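Local coordinates for Lmo2184 protein (Listeria monocytogenes serovar 1/2a, PDB 5JOQ) that probably serves as the membrane-anchored, substrate-binding lipoprotein of an iron-uptake ABC transporter, with heme as its likely ligand, at residues A39-V42 with A43-E46; S96-T99 with L100-D103; F120-I123 with A124-Q127; A143-L146 with N147-T151; I188-L191 with V192-A195. One frame throughout, in Å; residues are numbered along the deposited sequence. Where two conformers were deposited one is given.

Contact 1. Residues A39-V42 with A43-E46; sequences ATTV and AITE
The carbonyl oxygen of T41 is gripped twice by T45. T45 N donates to T41 O at 3.0 Å, the ordinary bond of the first helical turn, and the hydroxyl T45 OG1 adds a second at 2.9 Å from T41 O. The two donors reach the oxygen differently: the amide is tilted modestly from the carbonyl plane, whereas the hydroxyl sits well above it, 39° out. With OG1 swung anti to its own carbonyl carbon (chi1 -60°), the T45 hydroxyl is carried back along the helix toward T41. There it also packs against the methyl of A39, with A39 CB 3.5 Å from T45 OG1.

T41 in turn is the N-cap of helix 42-50. Its OG1 lies between the backbone N and carbonyl carbon (chi1 80°) and accepts from I44 N at 3.1 Å in a nearly straight bond, closing off an amide at the start of the helix. This is how the chain turns from strand 37-39 of the parallel sheet into the helix that follows it. I44 lies obliquely across the T41 side chain, its CG1 and CD1 against the hydroxyl oxygen, while its other branch, CG2, meets A39 CB at 3.8 Å.

One residue further, E46 N bonds to V42 O at 3.0 Å. The E46 chain runs extended past that carbonyl and crosses V42 at an angle, OE2 coming to 3.7 Å from V42 CG1. Just before the N-cap, T40 OG1 is hydrogen-bonded to L95 O of strand 93-97, and the T45 side chain touches P59 and Y69.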
# COMPACT_ATOMS: atom_id res chain seq x y z
N ALA A 39 4.52 6.29 -24.47
CA ALA A 39 4.00 5.07 -23.84
C ALA A 39 3.62 5.39 -22.40
O ALA A 39 4.46 5.88 -21.64
CB ALA A 39 5.04 3.96 -23.86
N THR A 40 2.37 5.11 -22.01
CA THR A 40 1.93 5.48 -20.66
C THR A 40 1.93 4.32 -19.66
O THR A 40 1.51 4.53 -18.51
CB THR A 40 0.53 6.11 -20.66
OG1 THR A 40 -0.41 5.11 -21.06
CG2 THR A 40 0.46 7.28 -21.64
N THR A 41 2.38 3.13 -20.03
CA THR A 41 2.50 2.06 -19.04
C THR A 41 3.81 1.31 -19.22
O THR A 41 4.42 1.31 -20.30
CB THR A 41 1.34 1.05 -19.12
OG1 THR A 41 1.60 0.14 -20.20
CG2 THR A 41 0.00 1.76 -19.37
N VAL A 42 4.21 0.63 -18.13
CA VAL A 42 5.44 -0.18 -18.17
C VAL A 42 5.33 -1.27 -19.23
O VAL A 42 6.25 -1.47 -20.04
CB VAL A 42 5.72 -0.78 -16.78
CG1 VAL A 42 6.88 -1.78 -16.89
CG2 VAL A 42 6.05 0.31 -15.76
N ALA A 43 4.20 -2.00 -19.24
CA ALA A 43 4.02 -3.08 -20.22
C ALA A 43 4.17 -2.58 -21.66
O ALA A 43 4.79 -3.26 -22.50
CB ALA A 43 2.65 -3.73 -20.04
N ILE A 44 3.58 -1.43 -21.99
CA ILE A 44 3.69 -0.94 -23.37
C ILE A 44 5.13 -0.53 -23.66
O ILE A 44 5.64 -0.77 -24.77
CB ILE A 44 2.71 0.24 -23.62
CG1 ILE A 44 1.26 -0.28 -23.62
CG2 ILE A 44 3.03 0.97 -24.95
CD1 ILE A 44 0.25 0.85 -23.38
N THR A 45 5.81 0.08 -22.68
CA THR A 45 7.19 0.51 -22.88
C THR A 45 8.08 -0.68 -23.21
O THR A 45 8.98 -0.58 -24.06
CB THR A 45 7.72 1.22 -21.61
OG1 THR A 45 6.91 2.37 -21.32
CG2 THR A 45 9.13 1.71 -21.86
N GLU A 46 7.86 -1.81 -22.54
CA GLU A 46 8.61 -3.03 -22.83
C GLU A 46 8.34 -3.54 -24.25
O GLU A 46 9.25 -4.03 -24.94
CB GLU A 46 8.26 -4.11 -21.80
CG GLU A 46 8.71 -3.70 -20.37
CD GLU A 46 8.20 -4.67 -19.29
OE1 GLU A 46 7.20 -5.40 -19.53
OE2 GLU A 46 8.81 -4.68 -18.20

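Contact 2. Residues S96-T99 with L100-D103; sequences STKT and LEAD
L100 packs closely against the strand end while, on the other flank, K98 and E101 form a salt bridge on a more open side. On the packed flank, L100 CB lies 3.8 Å from S96 OG and just as near T97 OG1. L100 and T97 run side by side in the same direction, and the methyl L100 CD2 slides along the T97 hydroxyl and the T99 carbonyl carbon. S96 OG, placed anti to its backbone N (chi1 179°), is thereby turned toward L100.

The backbone between them is a tight turn: a weak bond from L100 N to T97 O is followed by a straighter one from E101 N to K98 O, at 3.0 Å. It is the strand-to-helix connection of the beta-alpha-beta unit made by strand 93-97, helix 101-110 and strand 115-118.

On the looser flank, the K98 chain bends at chi2 (77°) and runs alongside the extended E101 chain, bringing K98 NZ to 2.8 Å from E101 OE1. As a hydrogen bond this salt bridge is weak, and the other carboxylate oxygen, E101 OE2, pairs with K105. Water also works into this end of the helix: one molecule links K98 O to A102 N, and a second spans 2.9 Å to T99 O and 2.9 Å to D103 N. K237 of a second subunit forms a salt bridge with D103 OD2 and packs on L100.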
# COMPACT_ATOMS: atom_id res chain seq x y z
N SER A 96 -2.18 3.79 -24.52
CA SER A 96 -2.70 3.41 -23.20
C SER A 96 -3.38 2.06 -23.40
O SER A 96 -3.17 1.39 -24.43
CB SER A 96 -3.63 4.50 -22.65
OG SER A 96 -4.17 4.15 -21.38
N THR A 97 -4.24 1.66 -22.45
CA THR A 97 -4.90 0.35 -22.54
C THR A 97 -6.42 0.52 -22.54
O THR A 97 -6.99 1.50 -22.01
CB THR A 97 -4.51 -0.59 -21.39
OG1 THR A 97 -4.97 -0.03 -20.14
CG2 THR A 97 -2.98 -0.85 -21.33
N LYS A 98 -7.09 -0.51 -23.09
CA LYS A 98 -8.55 -0.56 -23.10
C LYS A 98 -9.11 -0.44 -21.70
O LYS A 98 -10.15 0.22 -21.49
CB LYS A 98 -9.00 -1.90 -23.70
CG LYS A 98 -10.26 -1.84 -24.54
CD LYS A 98 -9.95 -1.24 -25.93
CE LYS A 98 -11.20 -0.65 -26.58
NZ LYS A 98 -10.87 0.48 -27.52
N THR A 99 -8.47 -1.10 -20.72
CA THR A 99 -9.03 -1.09 -19.37
C THR A 99 -9.04 0.31 -18.76
O THR A 99 -9.88 0.62 -17.91
CB THR A 99 -8.26 -2.10 -18.49
OG1 THR A 99 -8.53 -3.44 -18.99
CG2 THR A 99 -8.68 -1.98 -16.99
N LEU A 100 -8.13 1.19 -19.22
CA LEU A 100 -8.11 2.58 -18.79
C LEU A 100 -8.87 3.53 -19.72
O LEU A 100 -8.90 4.73 -19.44
CB LEU A 100 -6.65 3.06 -18.67
CG LEU A 100 -6.07 2.88 -17.26
CD1 LEU A 100 -6.77 3.86 -16.23
CD2 LEU A 100 -6.21 1.43 -16.80
N GLU A 101 -9.49 3.04 -20.79
CA GLU A 101 -10.08 3.95 -21.78
C GLU A 101 -11.18 4.82 -21.18
O GLU A 101 -11.23 6.03 -21.42
CB GLU A 101 -10.60 3.13 -22.97
CG GLU A 101 -11.23 4.02 -24.02
CD GLU A 101 -11.61 3.24 -25.28
OE1 GLU A 101 -11.59 1.99 -25.25
OE2 GLU A 101 -11.94 3.88 -26.28
N ALA A 102 -12.05 4.22 -20.39
CA ALA A 102 -13.15 4.97 -19.83
C ALA A 102 -12.65 6.10 -18.96
O ALA A 102 -13.19 7.17 -18.97
CB ALA A 102 -14.09 4.05 -19.07
N ASP A 103 -11.61 5.84 -18.19
CA ASP A 103 -11.01 6.85 -17.37
C ASP A 103 -10.28 7.98 -18.09
O ASP A 103 -10.40 9.12 -17.73
CB ASP A 103 -10.03 6.23 -16.39
CG ASP A 103 -10.70 5.44 -15.30
OD1 ASP A 103 -11.93 5.53 -15.20
OD2 ASP A 103 -10.00 4.75 -14.56
O HOH W 1 -12.38 1.38 -20.05
O HOH W 2 -11.22 3.09 -17.37

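Contact 3. Residues F120-I123 with A124-Q127; sequences FTSI and ASMQ
Over one face of the F120 ring lies the side chain of M126. Its CG sits 3.8 Å above the ring plane, displaced toward the rim on the side of CE1 and CD1, and makes a CH-pi contact 4.1 Å from the ring centroid. M126 SD stands almost on the ring normal, 4.7 Å from the centroid of F120, a Met-aromatic contact. The extended run through CB and CG (chi1 -179°, chi2 -178°) carries the sulfur out over the middle of the ring, and the chain bends only at chi3. I44 and I47 of helix 42-50 also touch the F120 side chain.

Two residues after F120, S122 is the N-cap of helix 123-136. With its OG held between backbone N and carbonyl carbon (chi1 64°), it accepts from S125 N at 3.0 Å. The S125 hydroxyl also lies close, S125 OG being 3.2 Å from S122 OG, a weak interaction at most. The S122 carbonyl takes up the amide of M126.

The next amide, Q127 N, donates to I123 O at 2.8 Å, and the Q127 chain runs beside I123, with Q127 OE1 3.9 Å from I123 CG2. The Q127 amide nitrogen, NE2, is engaged by T151 of helix 140-161. Another first-turn amide, I123 N, is taken by D190 OD2. The helix start is thus met by a serine oxygen and by a carboxylate, whose negative charge would probably sit favourably at the positive end of the helix dipole, while the thioether and the ring pack on the apolar side.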
# COMPACT_ATOMS: atom_id res chain seq x y z
N PHE A 120 -5.39 -5.31 -23.64
CA PHE A 120 -4.52 -6.27 -22.95
C PHE A 120 -5.31 -7.20 -22.00
O PHE A 120 -4.78 -7.66 -20.96
CB PHE A 120 -3.41 -5.52 -22.21
CG PHE A 120 -2.31 -4.96 -23.14
CD1 PHE A 120 -2.42 -5.05 -24.53
CD2 PHE A 120 -1.18 -4.36 -22.61
CE1 PHE A 120 -1.38 -4.57 -25.38
CE2 PHE A 120 -0.16 -3.85 -23.44
CZ PHE A 120 -0.25 -3.95 -24.80
N THR A 121 -6.58 -7.47 -22.31
CA THR A 121 -7.37 -8.33 -21.42
C THR A 121 -7.15 -9.82 -21.65
O THR A 121 -7.67 -10.62 -20.88
CB THR A 121 -8.87 -8.02 -21.57
OG1 THR A 121 -9.28 -8.18 -22.95
CG2 THR A 121 -9.15 -6.54 -21.13
N SER A 122 -6.41 -10.22 -22.70
CA SER A 122 -5.97 -11.60 -22.87
C SER A 122 -4.60 -11.59 -23.54
O SER A 122 -4.17 -10.58 -24.11
CB SER A 122 -6.97 -12.42 -23.73
OG SER A 122 -7.05 -11.90 -25.06
N ILE A 123 -3.91 -12.73 -23.50
CA ILE A 123 -2.65 -12.80 -24.25
C ILE A 123 -2.91 -12.65 -25.74
O ILE A 123 -2.19 -11.94 -26.44
CB ILE A 123 -1.90 -14.11 -23.93
CG1 ILE A 123 -1.50 -14.13 -22.42
CG2 ILE A 123 -0.65 -14.28 -24.85
CD1 ILE A 123 -0.76 -15.44 -22.02
N ALA A 124 -3.94 -13.34 -26.26
CA ALA A 124 -4.25 -13.26 -27.69
C ALA A 124 -4.55 -11.83 -28.12
O ALA A 124 -4.12 -11.40 -29.21
CB ALA A 124 -5.42 -14.18 -28.03
N SER A 125 -5.31 -11.09 -27.31
CA SER A 125 -5.59 -9.70 -27.68
C SER A 125 -4.31 -8.89 -27.66
O SER A 125 -4.08 -8.08 -28.56
CB SER A 125 -6.64 -9.09 -26.74
OG SER A 125 -7.95 -9.60 -27.09
N MET A 126 -3.45 -9.10 -26.64
CA MET A 126 -2.15 -8.41 -26.63
C MET A 126 -1.35 -8.72 -27.90
O MET A 126 -0.72 -7.83 -28.48
CB MET A 126 -1.34 -8.80 -25.38
CG MET A 126 0.01 -8.08 -25.31
SD MET A 126 1.02 -8.56 -23.88
CE MET A 126 1.38 -10.29 -24.28
N GLN A 127 -1.33 -9.99 -28.32
CA GLN A 127 -0.59 -10.34 -29.52
C GLN A 127 -1.15 -9.67 -30.77
O GLN A 127 -0.39 -9.25 -31.65
CB GLN A 127 -0.56 -11.86 -29.70
CG GLN A 127 0.29 -12.54 -28.59
CD GLN A 127 0.51 -13.99 -28.95
OE1 GLN A 127 -0.35 -14.83 -28.71
NE2 GLN A 127 1.66 -14.29 -29.56

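Contact 4. Residues A143-L146 with N147-T151; sequences ATKL and NKDLT
A143 to T151 form regular helix within helix 140-161, each amide from N147 to L150 donating to the carbonyl four residues earlier, with L150 N to L146 O almost straight at 175°. K145 and D149, one turn apart, carry the main side-chain contact on the outer face. The lysine leaves with CG anti to its backbone N (chi1 171°), then bends at chi2 and again at chi4, which folds NZ down onto the carboxylate. K145 NZ meets D149 OD2 at 2.7 Å on the syn side, only 16° out of the carboxylate plane; D149 OD1 is farther away, 3.6 Å from K145 NZ. The two chains pass each other at a slant, with K145 CE 3.7 Å from D149 OD2.

On another side of the helix, L146 and L150 keep looser apolar contact, L146 CG standing 4.3 Å from L150 CD1, and both also touch L274. N147 CB stands off the oxygen end of the A143 carbonyl, 3.5 Å from A143 O, but the polar end of N147 is turned to helix 123-136, where ND2 bonds to the backbone oxygen of Q127.

The ion pair stands on the exposed side, where solvent would probably weaken it, whereas N147 spends its amide N-H on a carbonyl of helix 123-136, beside the apolar contacts of A143 and L150 with I130.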
# COMPACT_ATOMS: atom_id res chain seq x y z
N ALA A 143 7.63 -7.27 -34.73
CA ALA A 143 6.39 -7.72 -34.08
C ALA A 143 6.15 -9.20 -34.32
O ALA A 143 5.73 -9.93 -33.40
CB ALA A 143 5.19 -6.94 -34.61
N THR A 144 6.41 -9.64 -35.55
CA THR A 144 6.26 -11.05 -35.94
C THR A 144 7.18 -11.94 -35.11
O THR A 144 6.77 -13.00 -34.63
CB THR A 144 6.56 -11.17 -37.44
OG1 THR A 144 5.65 -10.34 -38.16
CG2 THR A 144 6.40 -12.59 -37.95
N LYS A 145 8.45 -11.55 -34.98
CA LYS A 145 9.40 -12.27 -34.14
C LYS A 145 8.92 -12.32 -32.67
O LYS A 145 8.97 -13.36 -32.01
CB LYS A 145 10.75 -11.57 -34.25
CG LYS A 145 11.80 -12.08 -33.25
CD LYS A 145 12.07 -13.57 -33.44
CE LYS A 145 13.33 -14.03 -32.69
NZ LYS A 145 13.35 -13.53 -31.27
N LEU A 146 8.48 -11.19 -32.14
CA LEU A 146 8.04 -11.18 -30.74
C LEU A 146 6.85 -12.11 -30.55
O LEU A 146 6.81 -12.91 -29.60
CB LEU A 146 7.68 -9.76 -30.30
CG LEU A 146 7.11 -9.54 -28.90
CD1 LEU A 146 8.08 -10.06 -27.85
CD2 LEU A 146 6.83 -8.01 -28.70
N ASN A 147 5.88 -12.05 -31.47
CA ASN A 147 4.71 -12.91 -31.35
C ASN A 147 5.07 -14.38 -31.52
O ASN A 147 4.47 -15.25 -30.88
CB ASN A 147 3.65 -12.48 -32.36
CG ASN A 147 2.71 -11.43 -31.76
OD1 ASN A 147 2.57 -11.37 -30.55
ND2 ASN A 147 2.06 -10.61 -32.60
N LYS A 148 6.02 -14.69 -32.40
CA LYS A 148 6.48 -16.07 -32.56
C LYS A 148 7.00 -16.62 -31.24
O LYS A 148 6.71 -17.75 -30.85
CB LYS A 148 7.59 -16.12 -33.61
CG LYS A 148 8.05 -17.50 -33.96
CD LYS A 148 9.17 -17.43 -34.99
CE LYS A 148 9.84 -18.80 -35.18
NZ LYS A 148 10.98 -18.68 -36.13
N ASP A 149 7.82 -15.82 -30.55
CA ASP A 149 8.40 -16.23 -29.27
C ASP A 149 7.31 -16.47 -28.23
O ASP A 149 7.32 -17.47 -27.52
CB ASP A 149 9.38 -15.17 -28.77
CG ASP A 149 10.69 -15.14 -29.58
OD1 ASP A 149 10.96 -16.11 -30.33
OD2 ASP A 149 11.44 -14.14 -29.46
N LEU A 150 6.40 -15.50 -28.08
CA LEU A 150 5.28 -15.65 -27.16
C LEU A 150 4.48 -16.91 -27.46
O LEU A 150 4.17 -17.69 -26.56
CB LEU A 150 4.37 -14.42 -27.24
CG LEU A 150 4.95 -13.11 -26.70
CD1 LEU A 150 4.04 -11.89 -27.06
CD2 LEU A 150 5.16 -13.20 -25.19
N THR A 151 4.09 -17.08 -28.72
CA THR A 151 3.27 -18.23 -29.08
C THR A 151 3.99 -19.54 -28.80
O THR A 151 3.36 -20.52 -28.39
CB THR A 151 2.90 -18.14 -30.56
OG1 THR A 151 1.97 -17.05 -30.71
CG2 THR A 151 2.30 -19.47 -31.07

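Contact 5. Residues I188-L191 with V192-A195; sequences IGDL and VKLA
D190 sends CG anti to its backbone N (chi1 -164°), and K193, extended through CG and CD, bends at chi3 (88°); together these turns bring the lysine's end back beside the carboxylate. The approach stops short of a close ion pair. K193 NZ is 3.9 Å from D190 OD1, a long salt bridge, with K193 CE slightly nearer. Water fills in: one molecule bonds to D190 OD1 at 2.6 Å and to K193 NZ at 2.7 Å, and a second water lies near both atoms, its bonding to D190 OD1 less certain. K193 was modelled in two conformers, and this geometry belongs to one of them.

The other carboxylate oxygen, D190 OD2, faces differently. L194 crosses it at a slant, CD1 lying 3.6 Å from D190 OD2, and this oxygen accepts from I123 N at the start of helix 123-136.

Regular backbone bonds end with A195 N to L191 O at 3.0 Å; A195 is the first residue to leave helical angles. V192 CG2 lies beyond the I188 carbonyl, 3.6 Å from I188 O, and V192 packs on V169 and I171 of strand 168-173 and on M283. A helix packed against strand 168-173 and helices 123-136 and 276-288 belongs to an alpha/beta lobe; two such lobes joined by a long helix, here 140-161, are the hallmark of this family of binding proteins.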
# COMPACT_ATOMS: atom_id res chain seq x y z
N ILE A 188 -6.02 -12.38 -15.86
CA ILE A 188 -5.69 -13.48 -14.96
C ILE A 188 -6.60 -14.67 -15.24
O ILE A 188 -6.18 -15.82 -15.14
CB ILE A 188 -5.78 -13.07 -13.48
CG1 ILE A 188 -4.84 -11.90 -13.16
CG2 ILE A 188 -5.49 -14.30 -12.55
CD1 ILE A 188 -3.40 -12.23 -13.32
N GLY A 189 -7.87 -14.43 -15.60
CA GLY A 189 -8.72 -15.53 -16.06
C GLY A 189 -8.18 -16.22 -17.31
O GLY A 189 -8.30 -17.45 -17.46
N ASP A 190 -7.62 -15.43 -18.23
CA ASP A 190 -7.01 -16.02 -19.42
C ASP A 190 -5.82 -16.92 -19.06
O ASP A 190 -5.64 -17.99 -19.65
CB ASP A 190 -6.58 -14.90 -20.38
CG ASP A 190 -6.30 -15.41 -21.77
OD1 ASP A 190 -7.13 -16.20 -22.28
OD2 ASP A 190 -5.27 -15.06 -22.36
N LEU A 191 -5.00 -16.50 -18.09
CA LEU A 191 -3.87 -17.35 -17.68
C LEU A 191 -4.36 -18.68 -17.12
O LEU A 191 -3.81 -19.74 -17.44
CB LEU A 191 -3.00 -16.63 -16.64
CG LEU A 191 -2.28 -15.37 -17.12
CD1 LEU A 191 -1.59 -14.76 -15.88
CD2 LEU A 191 -1.19 -15.77 -18.12
N VAL A 192 -5.37 -18.63 -16.24
CA VAL A 192 -5.92 -19.86 -15.69
C VAL A 192 -6.43 -20.76 -16.81
O VAL A 192 -6.15 -21.97 -16.82
CB VAL A 192 -7.04 -19.54 -14.68
CG1 VAL A 192 -7.81 -20.82 -14.32
CG2 VAL A 192 -6.44 -18.90 -13.39
N LYS A 193 -7.17 -20.19 -17.76
CA LYS A 193 -7.70 -20.97 -18.87
C LYS A 193 -6.58 -21.63 -19.67
O LYS A 193 -6.66 -22.82 -20.02
CB LYS A 193 -8.53 -20.06 -19.79
CG LYS A 193 -9.17 -20.81 -21.00
CD LYS A 193 -9.98 -19.87 -21.93
CE LYS A 193 -9.10 -19.22 -23.01
NZ LYS A 193 -9.86 -18.39 -24.04
N LEU A 194 -5.56 -20.86 -20.02
CA LEU A 194 -4.49 -21.38 -20.87
C LEU A 194 -3.72 -22.48 -20.16
O LEU A 194 -3.25 -23.42 -20.80
CB LEU A 194 -3.56 -20.25 -21.27
CG LEU A 194 -4.15 -19.19 -22.25
CD1 LEU A 194 -3.18 -18.02 -22.39
CD2 LEU A 194 -4.45 -19.77 -23.63
N ALA A 195 -3.57 -22.36 -18.84
CA ALA A 195 -2.89 -23.40 -18.05
C ALA A 195 -3.80 -24.58 -17.71
O ALA A 195 -3.39 -25.49 -16.97
CB ALA A 195 -2.33 -22.79 -16.76
O HOH W 3 -9.81 -16.15 -21.93
O HOH W 4 -7.75 -16.77 -24.72

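Along the chain the five contacts come in series, from 1 to 5. Contacts 1, 2 and 3 sit at the ends of the three parallel strands 37-39, 93-97 and 115-118, each where the chain turns into the next helix, with centres 13 to 15 Å apart; I44 and F120 join contact 1 to contact 3. Contact 4 lies on helix 140-161, which packs beside helix 123-136 and bonds to contact 3 through Q127. Contact 5 belongs to helix 187-194, beyond that long helix, yet D190 reaches back to I123. Contact 3 therefore touches all four others, linking the parallel sheet to the part of the protein built around strand 168-173.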